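Local coordinates for chromosome partition protein Smc (Pyrococcus furiosus, PDB 3KTA) that is probably required for chromosome condensation and partitioning, using an ABC-type ATPase head whose N-terminal part makes up this chain, at residues D65-G70 / K78-A83; R104-Y107 / R111-Y114. All blocks are in the same frame, centred on the assembly; numbering follows the deposited sequence.

Interactions 1 and 2 follow one another along the chain, with centres about 10 Å apart, and they meet where strand 80-87 lies beside strand 99-106 in the antiparallel sheet. Ala80 O probably accepts a hydrogen bond from Val106 N at 2.8 Å, and on the same two strands the Glu81 OE1 to Arg105 NE salt bridge closes to 2.7 Å. Interaction 1 reaches the nucleotide: its loop holds one adenine of the bound bis(adenosine)-5'-pentaphosphate and packs against the start of strand 80-87. Interaction 2 sits one strand further across the sheet, in the hairpin of strands 99-106 and 112-116, with the Val106 side chain still about 10 Å from the ligand.

Interaction 1: D65-G70 / K78-A83; sequences DLIFAG and KYAEVA. With AP5 (bis(adenosine)-5'-pentaphosphate), chain E.
Ile67 lies with its side chain alongside the backbone at Tyr79 and Ala80. Its CD1 methyl comes within 3.7 Å of Tyr79 CA, and its CG1 meets Ala80 CB at 3.9 Å. With CG1 beside the backbone N and anti to the carbonyl carbon (chi1 -60°), the longer branch runs over the Tyr79-Ala80 peptide, while CG2 touches the carbonyl of Tyr79. The Ala80 methyl points back toward the loop and also meets Leu66 O at 3.8 Å. No hydrogen bond crosses between 65-70 and 78-83, so the direct join is van der Waals packing, with Ile67 against backbone and Ala80 CB.

The other side of the loop serves the ligand through its main chain. Ile67 O takes a nearly straight hydrogen bond from the adenine amino group, AP5 N6B, at 3.0 Å (166° at the hydrogen). Asp65 O receives a second, weak one from the same N6B, also at 3.0 Å. Two residues past Ile67, the amide of Ala69 donates to ring nitrogen AP5 N1B at 3.1 Å and 171°. Just past the N1B bond, Phe68 CD1 comes to 3.8 Å from AP5 C2B, which meets the ring obliquely.

Further out, backbone bonds from Leu66 to Lys13 and from Phe68 to Gly11 and Ala77 fix the loop's course. The Leu66 side chain packs on Phe48 of helix 39-49, and Phe68 packs against Val145 of the other protein chain.

Donation from the amino group to carbonyls, paired with an amide given to N1, reads the Watson-Crick edge of the base and is consistent with selection of adenine over guanine. Gly36, Lys39 and Ser40 of the P-loop, and Asn41 just after it, also donate backbone amides to the same ligand, placing this loop at the adenine end of the nucleotide site of an ABC-type ATPase.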
loop_
_atom_site.group_PDB
_atom_site.type_symbol
_atom_site.label_atom_id
_atom_site.label_comp_id
_atom_site.label_asym_id
_atom_site.label_seq_id
_atom_site.Cartn_x
_atom_site.Cartn_y
_atom_site.Cartn_z
ATOM N N ASP A 65 22.127 5.707 -2.326
ATOM C CA ASP A 65 22.091 4.530 -3.192
ATOM C C ASP A 65 20.823 4.501 -4.038
ATOM O O ASP A 65 20.688 3.672 -4.942
ATOM C CB ASP A 65 22.173 3.247 -2.366
ATOM C CG ASP A 65 23.553 3.026 -1.753
ATOM O OD1 ASP A 65 24.554 3.486 -2.342
ATOM O OD2 ASP A 65 23.631 2.379 -0.688
ATOM N N LEU A 66 19.896 5.409 -3.742
ATOM C CA LEU A 66 18.676 5.549 -4.525
ATOM C C LEU A 66 18.921 6.280 -5.840
ATOM O O LEU A 66 18.035 6.381 -6.687
ATOM C CB LEU A 66 17.624 6.294 -3.711
ATOM C CG LEU A 66 17.094 5.596 -2.460
ATOM C CD1 LEU A 66 16.107 6.505 -1.757
ATOM C CD2 LEU A 66 16.432 4.269 -2.817
ATOM N N ILE A 67 20.119 6.831 -6.003
ATOM C CA ILE A 67 20.418 7.572 -7.211
ATOM C C ILE A 67 20.742 6.628 -8.353
ATOM O O ILE A 67 21.578 5.728 -8.203
ATOM C CB ILE A 67 21.565 8.575 -7.000
ATOM C CG1 ILE A 67 21.169 9.580 -5.914
ATOM C CG2 ILE A 67 21.870 9.287 -8.298
ATOM C CD1 ILE A 67 22.286 10.563 -5.547
ATOM N N PHE A 68 20.066 6.842 -9.475
ATOM C CA PHE A 68 20.262 6.046 -10.677
ATOM C C PHE A 68 21.720 5.895 -11.063
ATOM O O PHE A 68 22.439 6.879 -11.240
ATOM C CB PHE A 68 19.509 6.640 -11.853
ATOM C CG PHE A 68 19.793 5.950 -13.149
ATOM C CD1 PHE A 68 19.368 4.641 -13.361
ATOM C CD2 PHE A 68 20.489 6.601 -14.160
ATOM C CE1 PHE A 68 19.621 4.003 -14.567
ATOM C CE2 PHE A 68 20.748 5.963 -15.368
ATOM C CZ PHE A 68 20.318 4.664 -15.564
ATOM N N ALA A 69 22.132 4.645 -11.209
ATOM C CA ALA A 69 23.433 4.302 -11.752
ATOM C C ALA A 69 23.205 3.032 -12.558
ATOM O O ALA A 69 22.959 1.973 -11.986
ATOM C CB ALA A 69 24.407 4.059 -10.640
ATOM N N GLY A 70 23.241 3.156 -13.881
ATOM C CA GLY A 70 22.954 2.042 -14.772
ATOM C C GLY A 70 23.862 0.847 -14.566
ATOM O O GLY A 70 23.405 -0.295 -14.569
ATOM N N LYS A 78 23.048 13.053 -11.068
ATOM C CA LYS A 78 23.625 14.011 -10.126
ATOM C C LYS A 78 22.863 14.017 -8.793
ATOM O O LYS A 78 23.354 14.507 -7.774
ATOM C CB LYS A 78 23.675 15.416 -10.748
ATOM C CG LYS A 78 24.570 15.524 -11.995
ATOM C CD LYS A 78 24.619 16.948 -12.561
ATOM C CE LYS A 78 25.516 17.026 -13.809
ATOM N NZ LYS A 78 25.719 18.419 -14.326
ATOM N N TYR A 79 21.660 13.451 -8.814
ATOM C CA TYR A 79 20.837 13.291 -7.617
ATOM C C TYR A 79 19.605 12.487 -8.015
ATOM O O TYR A 79 19.397 12.230 -9.191
ATOM C CB TYR A 79 20.385 14.648 -7.098
ATOM C CG TYR A 79 19.786 15.494 -8.183
ATOM C CD1 TYR A 79 20.516 16.512 -8.774
ATOM C CD2 TYR A 79 18.497 15.258 -8.643
ATOM C CE1 TYR A 79 19.975 17.282 -9.770
ATOM C CE2 TYR A 79 17.951 16.018 -9.639
ATOM C CZ TYR A 79 18.694 17.033 -10.203
ATOM O OH TYR A 79 18.151 17.787 -11.208
ATOM N N ALA A 80 18.793 12.119 -7.032
ATOM C CA ALA A 80 17.502 11.478 -7.298
ATOM C C ALA A 80 16.387 12.418 -6.860
ATOM O O ALA A 80 16.449 13.004 -5.784
ATOM C CB ALA A 80 17.407 10.154 -6.561
ATOM N N GLU A 81 15.365 12.554 -7.692
ATOM C CA GLU A 81 14.242 13.413 -7.348
ATOM C C GLU A 81 12.890 12.766 -7.645
ATOM O O GLU A 81 12.699 12.158 -8.694
ATOM C CB GLU A 81 14.355 14.728 -8.103
ATOM C CG GLU A 81 13.189 15.676 -7.892
ATOM C CD GLU A 81 13.424 17.000 -8.583
ATOM O OE1 GLU A 81 14.276 17.773 -8.101
ATOM O OE2 GLU A 81 12.763 17.260 -9.605
ATOM N N VAL A 82 11.953 12.918 -6.718
ATOM C CA VAL A 82 10.580 12.486 -6.948
ATOM C C VAL A 82 9.645 13.644 -6.641
ATOM O O VAL A 82 9.813 14.330 -5.625
ATOM C CB VAL A 82 10.214 11.281 -6.060
ATOM C CG1 VAL A 82 8.757 10.850 -6.288
ATOM C CG2 VAL A 82 11.160 10.113 -6.360
ATOM N N ALA A 83 8.689 13.868 -7.536
ATOM C CA ALA A 83 7.592 14.786 -7.265
ATOM C C ALA A 83 6.289 14.002 -7.239
ATOM O O ALA A 83 6.051 13.144 -8.093
ATOM C CB ALA A 83 7.530 15.883 -8.316
HETATM P PA AP5 E . 14.897 -10.296 -6.535
HETATM O O1A AP5 E . 15.511 -11.126 -7.645
HETATM O O2A AP5 E . 15.924 -9.481 -5.794
HETATM O O3A AP5 E . 13.791 -9.249 -7.092
HETATM P PB AP5 E . 12.767 -9.594 -8.258
HETATM O O1B AP5 E . 12.302 -11.031 -8.138
HETATM O O2B AP5 E . 13.291 -9.210 -9.614
HETATM O O3B AP5 E . 11.685 -8.537 -7.697
HETATM P PG AP5 E . 10.388 -8.198 -8.506
HETATM O O1G AP5 E . 10.050 -9.353 -9.428
HETATM O O2G AP5 E . 9.330 -7.932 -7.482
HETATM O O3G AP5 E . 10.864 -6.981 -9.395
HETATM P PD AP5 E . 10.260 -5.519 -9.515
HETATM O O1D AP5 E . 9.545 -5.375 -10.824
HETATM O O2D AP5 E . 9.468 -5.102 -8.301
HETATM O O3D AP5 E . 11.653 -4.708 -9.628
HETATM P PE AP5 E . 12.213 -3.619 -8.570
HETATM O O1E AP5 E . 11.256 -2.450 -8.580
HETATM O O2E AP5 E . 12.501 -4.254 -7.258
HETATM O O5F AP5 E . 14.018 -11.215 -5.547
HETATM C C5F AP5 E . 14.552 -11.966 -4.473
HETATM C C4F AP5 E . 13.464 -12.747 -3.733
HETATM O O4F AP5 E . 12.715 -11.851 -2.930
HETATM C C3F AP5 E . 12.456 -13.409 -4.662
HETATM O O3F AP5 E . 11.831 -14.480 -3.984
HETATM C C2F AP5 E . 11.423 -12.321 -4.851
HETATM O O2F AP5 E . 10.147 -12.852 -5.139
HETATM C C1F AP5 E . 11.442 -11.604 -3.508
HETATM N N9A AP5 E . 11.338 -10.144 -3.649
HETATM C C8A AP5 E . 11.539 -9.400 -4.780
HETATM N N7A AP5 E . 11.378 -8.096 -4.467
HETATM C C5A AP5 E . 11.071 -7.999 -3.154
HETATM C C6A AP5 E . 10.795 -6.913 -2.334
HETATM N N6A AP5 E . 10.670 -5.688 -2.852
HETATM N N1A AP5 E . 10.508 -7.138 -1.010
HETATM C C2A AP5 E . 10.500 -8.422 -0.498
HETATM N N3A AP5 E . 10.771 -9.501 -1.313
HETATM C C4A AP5 E . 11.045 -9.286 -2.625
HETATM O O5J AP5 E . 13.529 -3.180 -9.383
HETATM C C5J AP5 E . 14.730 -3.920 -9.274
HETATM C C4J AP5 E . 15.717 -3.300 -10.246
HETATM O O4J AP5 E . 15.970 -1.955 -9.846
HETATM C C3J AP5 E . 17.061 -4.037 -10.217
HETATM O O3J AP5 E . 17.483 -4.266 -11.539
HETATM C C2J AP5 E . 17.964 -3.032 -9.545
HETATM O O2J AP5 E . 19.327 -3.189 -9.904
HETATM C C1J AP5 E . 17.352 -1.714 -9.995
HETATM N N9B AP5 E . 17.848 -0.619 -9.150
HETATM C C8B AP5 E . 17.651 -0.388 -7.816
HETATM N N7B AP5 E . 18.325 0.734 -7.472
HETATM C C5B AP5 E . 18.948 1.206 -8.580
HETATM C C6B AP5 E . 19.771 2.300 -8.813
HETATM N N6B AP5 E . 20.181 3.058 -7.802
HETATM N N1B AP5 E . 20.251 2.502 -10.080
HETATM C C2B AP5 E . 19.949 1.652 -11.122
HETATM N N3B AP5 E . 19.132 0.567 -10.882
HETATM C C4B AP5 E . 18.655 0.362 -9.635
#

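Interaction 2: R104-Y107 / R111-Y114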
loop_
_atom_site.group_PDB
_atom_site.type_symbol
_atom_site.label_atom_id
_atom_site.label_comp_id
_atom_site.label_asym_id
_atom_site.label_seq_id
_atom_site.Cartn_x
_atom_site.Cartn_y
_atom_site.Cartn_z
ATOM N N ARG A 104 10.937 15.854 -3.396
ATOM C CA ARG A 104 12.114 15.565 -2.596
ATOM C C ARG A 104 13.271 15.242 -3.524
ATOM O O ARG A 104 13.126 14.475 -4.485
ATOM C CB ARG A 104 11.885 14.386 -1.649
ATOM C CG ARG A 104 13.060 14.131 -0.732
ATOM C CD ARG A 104 12.877 12.852 0.072
ATOM N NE ARG A 104 14.031 12.553 0.925
ATOM C CZ ARG A 104 14.066 11.547 1.791
ATOM N NH1 ARG A 104 13.012 10.744 1.912
ATOM N NH2 ARG A 104 15.151 11.333 2.538
ATOM N N ARG A 105 14.425 15.824 -3.231
ATOM C CA ARG A 105 15.619 15.545 -4.016
ATOM C C ARG A 105 16.722 15.117 -3.055
ATOM O O ARG A 105 16.951 15.774 -2.043
ATOM C CB ARG A 105 16.031 16.798 -4.799
ATOM C CG ARG A 105 17.302 16.650 -5.603
ATOM C CD ARG A 105 17.693 17.973 -6.251
ATOM N NE ARG A 105 16.768 18.403 -7.291
ATOM C CZ ARG A 105 16.958 19.482 -8.045
ATOM N NH1 ARG A 105 18.031 20.231 -7.851
ATOM N NH2 ARG A 105 16.078 19.818 -8.977
ATOM N N VAL A 106 17.392 14.005 -3.348
ATOM C CA VAL A 106 18.525 13.580 -2.529
ATOM C C VAL A 106 19.810 13.641 -3.346
ATOM O O VAL A 106 19.830 13.263 -4.513
ATOM C CB VAL A 106 18.346 12.151 -1.969
ATOM C CG1 VAL A 106 18.292 11.139 -3.102
ATOM C CG2 VAL A 106 19.475 11.818 -1.010
ATOM N N TYR A 107 20.880 14.115 -2.717
ATOM C CA TYR A 107 22.170 14.263 -3.376
ATOM C C TYR A 107 23.136 13.148 -3.003
ATOM O O TYR A 107 22.924 12.441 -2.022
ATOM C CB TYR A 107 22.776 15.623 -3.019
ATOM C CG TYR A 107 22.057 16.773 -3.676
ATOM C CD1 TYR A 107 20.979 17.392 -3.057
ATOM C CD2 TYR A 107 22.437 17.222 -4.931
ATOM C CE1 TYR A 107 20.319 18.444 -3.667
ATOM C CE2 TYR A 107 21.788 18.268 -5.545
ATOM C CZ TYR A 107 20.727 18.878 -4.908
ATOM O OH TYR A 107 20.082 19.924 -5.526
ATOM N N ARG A 111 22.171 14.342 1.664
ATOM C CA ARG A 111 21.259 15.402 2.079
ATOM C C ARG A 111 20.060 15.516 1.137
ATOM O O ARG A 111 20.174 15.281 -0.074
ATOM C CB ARG A 111 21.988 16.747 2.188
ATOM C CG ARG A 111 22.907 16.839 3.401
ATOM C CD ARG A 111 23.446 18.252 3.598
ATOM N NE ARG A 111 24.453 18.603 2.600
ATOM C CZ ARG A 111 25.009 19.808 2.493
ATOM N NH1 ARG A 111 24.653 20.782 3.322
ATOM N NH2 ARG A 111 25.922 20.041 1.557
ATOM N N SER A 112 18.917 15.881 1.710
ATOM C CA SER A 112 17.678 16.024 0.964
ATOM C C SER A 112 17.152 17.450 0.993
ATOM O O SER A 112 17.197 18.118 2.029
ATOM C CB SER A 112 16.592 15.099 1.531
ATOM O OG SER A 112 16.729 13.774 1.047
ATOM N N SER A 113 16.634 17.892 -0.147
ATOM C CA SER A 113 15.912 19.149 -0.264
ATOM C C SER A 113 14.446 18.821 -0.525
ATOM O O SER A 113 14.147 17.823 -1.183
ATOM C CB SER A 113 16.460 19.970 -1.429
ATOM O OG SER A 113 17.825 20.293 -1.212
ATOM N N TYR A 114 13.543 19.656 -0.010
ATOM C CA TYR A 114 12.111 19.457 -0.203
ATOM C C TYR A 114 11.422 20.719 -0.732
ATOM O O TYR A 114 11.859 21.843 -0.450
ATOM C CB TYR A 114 11.440 19.092 1.129
ATOM C CG TYR A 114 11.762 17.720 1.682
ATOM C CD1 TYR A 114 12.893 17.510 2.458
ATOM C CD2 TYR A 114 10.916 16.642 1.450
ATOM C CE1 TYR A 114 13.187 16.254 2.974
ATOM C CE2 TYR A 114 11.200 15.379 1.976
ATOM C CZ TYR A 114 12.333 15.199 2.731
ATOM O OH TYR A 114 12.618 13.959 3.252
HETATM O O HOH W 1 18.216 12.341 2.875
HETATM O O HOH W 2 18.537 21.668 -3.953
#
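Arg105 and Ser113 form the hydrogen-bonded pair of an antiparallel beta hairpin, strands 104-106 and 112-114 running at 163° to each other; Arg105 N to Ser113 O and Ser113 N to Arg105 O are both 2.9 Å. Toward the turn, Tyr107 N adds a bond to Arg111 O at 3.0 Å. On the face carrying Arg104, Val106, Ser112 and Tyr114, Arg104 meets both Ser112 and Tyr114. With CG anti to the backbone N (chi1 -176°) and the chain extended beyond it, Arg104 lies side by side with Tyr114, its CG making a CH-pi contact over the ring face, 3.9 Å from the centroid, and the guanidinium tilted 24° from the ring plane. Arg104 NE donates within its own guanidinium plane to Ser112 OG at 3.0 Å, and water 1 joins NH2 to the same hydroxyl. At the far end, NH1 bonds to the carbonyls of Phe48 and Gly52. A leucine in place of Arg104 would probably leave Ser112 OG without its NE donor and both carbonyls without their NH1 partner. On the face of Arg105 and Ser113, Arg105 NE pairs with Glu81 of strand 80-87 in a salt bridge. Its NH1 reaches Tyr107 OH, just past the strand, at 3.1 Å, and water 2 bridges Tyr107 OH, at 2.8 Å, to Ser113 OG, at 3.1 Å.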